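Local coordinates for YARHG domain-containing protein (Legionella pneumophila subsp. pneumophila, PDB 4G2A) that is of unknown function but may bind nutrients, and carries a YARHG domain, at residues I21-E26 / A165-S170. Residues are numbered along the deposited sequence; the frame is centred on the assembly and turned at random.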
loop_
_atom_site.group_PDB
_atom_site.type_symbol
_atom_site.label_atom_id
_atom_site.label_comp_id
_atom_site.label_asym_id
_atom_site.label_seq_id
_atom_site.Cartn_x
_atom_site.Cartn_y
_atom_site.Cartn_z
ATOM N N ILE A 21 -0.540 19.885 22.889
ATOM C CA ILE A 21 -1.157 19.997 21.572
ATOM C C ILE A 21 -1.876 18.682 21.289
ATOM O O ILE A 21 -1.240 17.624 21.320
ATOM C CB ILE A 21 -0.112 20.329 20.445
ATOM C CG1 ILE A 21 0.799 21.563 20.755
ATOM C CG2 ILE A 21 -0.771 20.379 19.045
ATOM C CD1 ILE A 21 0.159 22.919 20.670
ATOM N N LYS A 22 -3.196 18.740 21.008
ATOM C CA LYS A 22 -3.962 17.526 20.711
ATOM C C LYS A 22 -4.301 17.460 19.235
ATOM O O LYS A 22 -4.527 18.484 18.595
ATOM C CB LYS A 22 -5.212 17.370 21.609
ATOM C CG LYS A 22 -6.290 18.429 21.495
ATOM C CD LYS A 22 -7.427 18.153 22.490
ATOM C CE LYS A 22 -8.592 19.103 22.309
ATOM N NZ LYS A 22 -9.637 18.936 23.358
HETATM N N MSE A 23 -4.266 16.246 18.683
HETATM C CA MSE A 23 -4.603 15.971 17.289
HETATM C C MSE A 23 -6.090 15.708 17.272
HETATM O O MSE A 23 -6.529 14.778 17.935
HETATM C CB MSE A 23 -3.773 14.796 16.777
HETATM C CG MSE A 23 -3.628 14.798 15.284
HETATM SE SE MSE A 23 -2.842 13.130 14.708
HETATM C CE MSE A 23 -1.030 13.655 14.557
ATOM N N VAL A 24 -6.887 16.584 16.653
ATOM C CA VAL A 24 -8.333 16.453 16.761
ATOM C C VAL A 24 -8.983 15.790 15.536
ATOM O O VAL A 24 -10.071 15.237 15.671
ATOM C CB VAL A 24 -9.025 17.787 17.134
ATOM C CG1 VAL A 24 -8.712 18.176 18.578
ATOM C CG2 VAL A 24 -8.630 18.906 16.187
ATOM N N SER A 25 -8.322 15.811 14.371
ATOM C CA SER A 25 -8.849 15.172 13.166
ATOM C C SER A 25 -7.760 14.973 12.125
ATOM O O SER A 25 -6.764 15.690 12.116
ATOM C CB SER A 25 -9.999 15.980 12.562
ATOM O OG SER A 25 -9.531 17.040 11.743
ATOM N N GLU A 26 -7.950 13.966 11.269
ATOM C CA GLU A 26 -7.067 13.624 10.147
ATOM C C GLU A 26 -7.918 13.216 8.956
ATOM O O GLU A 26 -9.021 12.697 9.126
ATOM C CB GLU A 26 -6.067 12.492 10.483
ATOM C CG GLU A 26 -5.312 12.588 11.811
ATOM C CD GLU A 26 -6.166 12.261 13.024
ATOM O OE1 GLU A 26 -6.903 11.251 12.984
ATOM O OE2 GLU A 26 -6.164 13.065 13.983
ATOM N N ALA A 165 -0.076 8.617 19.894
ATOM C CA ALA A 165 0.044 8.540 21.355
ATOM C C ALA A 165 1.073 9.556 21.898
ATOM O O ALA A 165 1.136 9.756 23.104
ATOM C CB ALA A 165 0.456 7.130 21.765
ATOM N N LEU A 166 1.899 10.163 21.017
ATOM C CA LEU A 166 2.866 11.179 21.429
ATOM C C LEU A 166 2.168 12.552 21.643
ATOM O O LEU A 166 2.717 13.431 22.311
ATOM C CB LEU A 166 4.005 11.304 20.413
ATOM C CG LEU A 166 4.965 10.119 20.325
ATOM C CD1 LEU A 166 5.732 10.151 19.042
ATOM C CD2 LEU A 166 5.886 10.019 21.544
ATOM N N TRP A 167 0.968 12.727 21.062
ATOM C CA TRP A 167 0.188 13.947 21.205
ATOM C C TRP A 167 -0.683 13.847 22.457
ATOM O O TRP A 167 -0.959 12.739 22.936
ATOM C CB TRP A 167 -0.649 14.201 19.944
ATOM C CG TRP A 167 0.196 14.452 18.734
ATOM C CD1 TRP A 167 0.448 13.578 17.726
ATOM C CD2 TRP A 167 0.949 15.638 18.436
ATOM N NE1 TRP A 167 1.282 14.156 16.793
ATOM C CE2 TRP A 167 1.600 15.422 17.199
ATOM C CE3 TRP A 167 1.110 16.884 19.077
ATOM C CZ2 TRP A 167 2.425 16.388 16.604
ATOM C CZ3 TRP A 167 1.937 17.836 18.492
ATOM C CH2 TRP A 167 2.594 17.581 17.277
ATOM N N GLN A 168 -1.089 15.015 22.996
ATOM C CA GLN A 168 -1.888 15.152 24.211
ATOM C C GLN A 168 -3.213 14.432 24.100
ATOM O O GLN A 168 -3.871 14.503 23.062
ATOM C CB GLN A 168 -2.116 16.621 24.551
ATOM C CG GLN A 168 -2.595 16.822 25.980
ATOM C CD GLN A 168 -2.844 18.262 26.288
ATOM O OE1 GLN A 168 -3.206 19.057 25.419
ATOM N NE2 GLN A 168 -2.645 18.626 27.545
ATOM N N ASP A 169 -3.583 13.724 25.188
ATOM C CA ASP A 169 -4.789 12.900 25.358
ATOM C C ASP A 169 -4.603 11.560 24.654
ATOM O O ASP A 169 -3.579 11.333 23.994
ATOM C CB ASP A 169 -6.084 13.619 24.901
ATOM C CG ASP A 169 -6.380 14.906 25.668
ATOM O OD1 ASP A 169 -6.132 14.942 26.904
ATOM O OD2 ASP A 169 -6.861 15.877 25.037
ATOM N N SER A 170 -5.555 10.646 24.861
ATOM C CA SER A 170 -5.509 9.293 24.305
ATOM C C SER A 170 -5.803 9.278 22.792
ATOM O O SER A 170 -4.982 8.781 21.993
ATOM C CB SER A 170 -6.490 8.376 25.044
ATOM O OG SER A 170 -7.731 9.006 25.339
HETATM O O HOH W 1 -4.162 14.010 20.503
#
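The indole of Trp167 meets Ile21 O at its edge, near the ring plane, with CE3 3.3 Å from that oxygen. Ile21 lies beside the indole and points the same way. Its CG2 is 3.8 Å from Trp167 CZ3. Met23, present as selenomethionine, places SE in an oblique Met-aromatic contact with the five-membered ring. The bend at chi3 (-97°) sets its methyl, CE, 3.3 Å from Trp167 NE1 and close to CD1. Trp167 NE1 donates a hydrogen bond to Pro13 O, and Phe52 of strand 43-54 also meets the ring. The contact joins the start of strand 21-33 to the loop between strands 155-160 and 174-180. Further along, strand 21-33 runs parallel to strand 174-180. Here Gln168 N donates a hydrogen bond to Ile21 O (3.1 Å). Beside it a water bridges the backbones, accepting from Met23 N and donating to Gln168 O at 2.6 Å. Gln168 OE1 is hydrogen-bonded to Thr55 OG1. On the more open side, Lys22 CD lies 3.5 Å from Asp169 OD2. Lys22 NZ stays 4.5 Å from that oxygen, too far for a salt bridge, though the opposite charges may still attract.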